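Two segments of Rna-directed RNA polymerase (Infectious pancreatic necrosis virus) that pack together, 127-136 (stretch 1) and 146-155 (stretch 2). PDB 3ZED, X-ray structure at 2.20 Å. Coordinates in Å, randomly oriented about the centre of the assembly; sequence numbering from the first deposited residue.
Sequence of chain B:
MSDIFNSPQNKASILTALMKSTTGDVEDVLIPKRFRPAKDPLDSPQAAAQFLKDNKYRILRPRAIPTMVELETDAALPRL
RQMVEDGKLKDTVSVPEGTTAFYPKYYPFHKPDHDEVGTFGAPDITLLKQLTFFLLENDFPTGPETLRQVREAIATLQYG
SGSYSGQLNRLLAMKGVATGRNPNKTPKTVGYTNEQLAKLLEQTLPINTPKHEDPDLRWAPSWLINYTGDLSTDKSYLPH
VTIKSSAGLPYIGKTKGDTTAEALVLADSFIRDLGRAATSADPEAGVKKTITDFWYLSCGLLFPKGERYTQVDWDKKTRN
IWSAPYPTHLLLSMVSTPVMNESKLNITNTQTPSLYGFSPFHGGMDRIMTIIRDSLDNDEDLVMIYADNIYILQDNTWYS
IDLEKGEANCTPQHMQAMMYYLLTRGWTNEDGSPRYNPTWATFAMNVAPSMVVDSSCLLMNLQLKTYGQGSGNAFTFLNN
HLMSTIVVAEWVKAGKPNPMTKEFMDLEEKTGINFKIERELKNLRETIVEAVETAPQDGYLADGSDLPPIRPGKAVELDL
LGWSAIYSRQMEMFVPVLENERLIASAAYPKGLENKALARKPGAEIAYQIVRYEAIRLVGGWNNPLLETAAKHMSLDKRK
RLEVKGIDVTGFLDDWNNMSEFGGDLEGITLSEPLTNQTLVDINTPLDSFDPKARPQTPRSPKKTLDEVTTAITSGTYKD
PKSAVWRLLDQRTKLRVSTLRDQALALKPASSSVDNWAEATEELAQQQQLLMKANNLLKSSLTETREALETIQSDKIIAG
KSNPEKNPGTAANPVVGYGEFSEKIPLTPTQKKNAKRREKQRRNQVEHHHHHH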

# COMPACT_ATOMS: atom_id res chain seq x y z
N LEU B 127 -30.80 -8.73 4.10
CA LEU B 127 -30.19 -9.92 3.50
C LEU B 127 -30.32 -11.13 4.44
O LEU B 127 -30.66 -12.22 3.97
N LEU B 128 -30.13 -10.95 5.75
CA LEU B 128 -30.26 -12.04 6.73
C LEU B 128 -31.68 -12.62 6.71
O LEU B 128 -31.84 -13.86 6.80
N LYS B 129 -32.71 -11.74 6.62
CA LYS B 129 -34.12 -12.16 6.53
C LYS B 129 -34.34 -12.97 5.25
O LYS B 129 -34.92 -14.06 5.30
N GLN B 130 -33.81 -12.49 4.12
CA GLN B 130 -33.92 -13.13 2.82
C GLN B 130 -33.23 -14.51 2.80
O GLN B 130 -33.83 -15.48 2.34
N LEU B 131 -32.03 -14.61 3.38
CA LEU B 131 -31.29 -15.87 3.49
C LEU B 131 -32.11 -16.90 4.26
O LEU B 131 -32.20 -18.06 3.82
N THR B 132 -32.74 -16.49 5.39
CA THR B 132 -33.59 -17.37 6.21
C THR B 132 -34.81 -17.86 5.41
O THR B 132 -35.15 -19.05 5.47
N PHE B 133 -35.48 -16.95 4.67
CA PHE B 133 -36.64 -17.33 3.87
C PHE B 133 -36.25 -18.34 2.80
O PHE B 133 -36.97 -19.31 2.60
N PHE B 134 -35.13 -18.12 2.11
CA PHE B 134 -34.76 -19.04 1.05
C PHE B 134 -34.25 -20.37 1.63
O PHE B 134 -34.42 -21.39 0.96
N LEU B 135 -33.73 -20.38 2.89
CA LEU B 135 -33.32 -21.66 3.50
C LEU B 135 -34.58 -22.52 3.83
O LEU B 135 -34.52 -23.76 3.79
N LEU B 136 -35.70 -21.84 4.16
CA LEU B 136 -37.00 -22.43 4.44
C LEU B 136 -37.59 -23.14 3.22
O LEU B 136 -38.39 -24.06 3.39
N THR B 146 -24.17 -21.33 5.40
CA THR B 146 -24.10 -19.96 4.90
C THR B 146 -24.93 -19.04 5.80
O THR B 146 -24.45 -17.98 6.19
N LEU B 147 -26.17 -19.45 6.14
CA LEU B 147 -27.02 -18.67 7.02
C LEU B 147 -26.35 -18.45 8.39
O LEU B 147 -26.28 -17.32 8.87
N ARG B 148 -25.85 -19.54 9.01
CA ARG B 148 -25.21 -19.45 10.33
C ARG B 148 -24.01 -18.50 10.30
O ARG B 148 -23.87 -17.66 11.19
N GLN B 149 -23.19 -18.59 9.23
CA GLN B 149 -22.00 -17.76 9.08
C GLN B 149 -22.34 -16.28 8.97
O GLN B 149 -21.72 -15.46 9.66
N VAL B 150 -23.36 -15.94 8.14
CA VAL B 150 -23.80 -14.55 7.98
C VAL B 150 -24.37 -14.02 9.33
O VAL B 150 -24.00 -12.92 9.74
N ARG B 151 -25.21 -14.82 10.01
CA ARG B 151 -25.79 -14.42 11.29
C ARG B 151 -24.71 -14.23 12.36
O ARG B 151 -24.80 -13.26 13.11
N GLU B 152 -23.73 -15.15 12.44
CA GLU B 152 -22.60 -15.08 13.38
C GLU B 152 -21.73 -13.83 13.08
O GLU B 152 -21.32 -13.15 14.01
N ALA B 153 -21.50 -13.51 11.78
CA ALA B 153 -20.73 -12.30 11.41
C ALA B 153 -21.47 -11.02 11.86
O ALA B 153 -20.85 -10.13 12.43
N ILE B 154 -22.82 -10.97 11.68
CA ILE B 154 -23.64 -9.83 12.11
C ILE B 154 -23.58 -9.71 13.65
O ILE B 154 -23.46 -8.60 14.17
N ALA B 155 -23.62 -10.86 14.37
CA ALA B 155 -23.59 -10.91 15.83
C ALA B 155 -22.22 -10.63 16.45
O ALA B 155 -22.19 -10.14 17.57

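The two stretches form a small, apolar helix-helix contact in which two nearly antiparallel helices, their axes 10.0 Å apart at closest approach, are held by leucine-rich packing with no hydrogen bond between them. The centre of the contact is Leu-147, whose CA-to-CB bond points toward the other helix and whose side chain, chi1 t and chi2 p, sits as a knob in a hole formed by Leu-128, Leu-131, Thr-132 and Leu-135. Taken in sequence order, neighbouring members of the set are three, one and three positions apart, so they lie along one face over about two turns of the first helix. The branched end of leucine suits such a site because its two methyls can meet different walls: CD1 of Leu-147 lies 3.6 Å from CD1 of Leu-128 and 3.8 Å from CB of Leu-131, while CD2 of Leu-147 lies 3.6 Å from CD2 of Leu-135, a t, p leucine whose CA-to-CB bond also points toward the partner.

Thr-132 is the polar member of the pocket. Thr-132 OG1, with chi1 m, donates a hydrogen bond of 2.9 Å to Leu-128 O one turn back, so the hydroxyl is satisfied within its own helix even though Thr-132 OG1 lies 3.4 Å from Leu-147 CD1.

Leu-128 leaves its backbone sideways, but its t, p rotamer brings its end nearer the second helix. Leu-128 CB meets CD1 of Ile-154 (CA-to-CB toward; m, t) at 3.9 Å, and Leu-128 CD2 lies 4.0 Å from CG of Arg-151 (sideways; chi1 t). Arginine suits this margin: its aliphatic stem can lie against leucine while the charged group reaches beyond, and NH1 is hydrogen-bonded elsewhere in the structure. The CA-to-CB bond of Leu-131 points toward the partner, and its m, t side chain places Leu-131 CD1 3.7 Å from CG1 of Val-150, a compact beta-branched residue with chi1 t that fills buried space close to its backbone.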

# COMPACT_ATOMS: atom_id res chain seq x y z
CB LEU B 127 -28.71 -9.66 3.10
CG LEU B 127 -27.92 -10.83 2.49
CD1 LEU B 127 -28.53 -11.30 1.17
CD2 LEU B 127 -26.48 -10.45 2.30
CB LEU B 128 -29.89 -11.57 8.17
CG LEU B 128 -30.08 -12.58 9.32
CD1 LEU B 128 -29.26 -13.85 9.08
CD2 LEU B 128 -29.70 -11.98 10.65
CB LYS B 129 -35.07 -10.94 6.57
CG LYS B 129 -35.23 -10.31 7.96
CD LYS B 129 -35.71 -8.87 7.88
CE LYS B 129 -35.90 -8.29 9.26
NZ LYS B 129 -35.89 -6.80 9.23
CB GLN B 130 -33.35 -12.23 1.72
CG GLN B 130 -34.18 -10.97 1.47
CD GLN B 130 -35.60 -11.24 1.03
OE1 GLN B 130 -35.87 -12.13 0.22
NE2 GLN B 130 -36.54 -10.49 1.55
CB LEU B 131 -29.93 -15.66 4.18
CG LEU B 131 -28.87 -14.88 3.40
CD1 LEU B 131 -27.77 -14.45 4.33
CD2 LEU B 131 -28.28 -15.71 2.23
CB THR B 132 -34.04 -16.67 7.50
OG1 THR B 132 -32.90 -16.14 8.15
CG2 THR B 132 -34.79 -17.60 8.44
CB PHE B 133 -37.34 -16.13 3.20
CG PHE B 133 -38.43 -16.57 2.22
CD1 PHE B 133 -39.53 -17.30 2.65
CD2 PHE B 133 -38.31 -16.29 0.86
CE1 PHE B 133 -40.52 -17.72 1.75
CE2 PHE B 133 -39.31 -16.68 -0.04
CZ PHE B 133 -40.42 -17.36 0.42
CB PHE B 134 -33.78 -18.39 0.06
CG PHE B 134 -34.47 -17.40 -0.86
CD1 PHE B 134 -35.49 -17.82 -1.73
CD2 PHE B 134 -34.11 -16.06 -0.87
CE1 PHE B 134 -36.12 -16.91 -2.59
CE2 PHE B 134 -34.75 -15.14 -1.73
CZ PHE B 134 -35.75 -15.57 -2.58
CB LEU B 135 -32.46 -21.46 4.76
CG LEU B 135 -31.92 -22.76 5.42
CD1 LEU B 135 -30.68 -23.23 4.74
CD2 LEU B 135 -31.65 -22.57 6.89
CB LEU B 136 -38.01 -21.36 4.90
CG LEU B 136 -37.81 -20.68 6.26
CD1 LEU B 136 -38.82 -19.56 6.44
CD2 LEU B 136 -37.87 -21.67 7.42
CB THR B 146 -24.56 -19.88 3.43
OG1 THR B 146 -23.72 -20.71 2.62
CG2 THR B 146 -24.56 -18.46 2.89
CB LEU B 147 -28.41 -19.34 7.21
CG LEU B 147 -29.41 -18.59 8.14
CD1 LEU B 147 -29.67 -17.17 7.64
CD2 LEU B 147 -30.74 -19.37 8.32
CB ARG B 148 -24.78 -20.84 10.80
CG ARG B 148 -25.95 -21.64 11.34
CD ARG B 148 -25.51 -22.97 11.92
NE ARG B 148 -26.54 -23.99 11.72
CZ ARG B 148 -26.42 -25.01 10.87
NH1 ARG B 148 -25.31 -25.17 10.16
NH2 ARG B 148 -27.41 -25.88 10.73
CB GLN B 149 -21.15 -18.22 7.91
CG GLN B 149 -20.37 -19.48 8.25
CD GLN B 149 -19.69 -20.11 7.07
OE1 GLN B 149 -19.90 -19.73 5.90
NE2 GLN B 149 -18.89 -21.13 7.34
CB VAL B 150 -24.81 -14.38 6.83
CG1 VAL B 150 -25.37 -12.96 6.79
CG2 VAL B 150 -24.16 -14.72 5.49
CB ARG B 151 -26.84 -15.42 11.79
CG ARG B 151 -27.83 -14.77 12.73
CD ARG B 151 -28.96 -15.68 13.12
NE ARG B 151 -28.57 -16.51 14.25
CZ ARG B 151 -28.95 -16.31 15.50
NH1 ARG B 151 -29.78 -15.33 15.80
NH2 ARG B 151 -28.51 -17.11 16.47
CB GLU B 152 -21.76 -16.37 13.35
CG GLU B 152 -20.49 -16.35 14.20
CD GLU B 152 -20.54 -16.50 15.72
OE1 GLU B 152 -21.63 -16.33 16.32
OE2 GLU B 152 -19.46 -16.73 16.31
CB ALA B 153 -20.47 -12.27 9.91
CB ILE B 154 -25.10 -9.97 11.58
CG1 ILE B 154 -25.16 -9.74 10.04
CG2 ILE B 154 -26.06 -9.02 12.33
CD1 ILE B 154 -26.45 -10.13 9.36
CB ALA B 155 -24.09 -12.27 16.31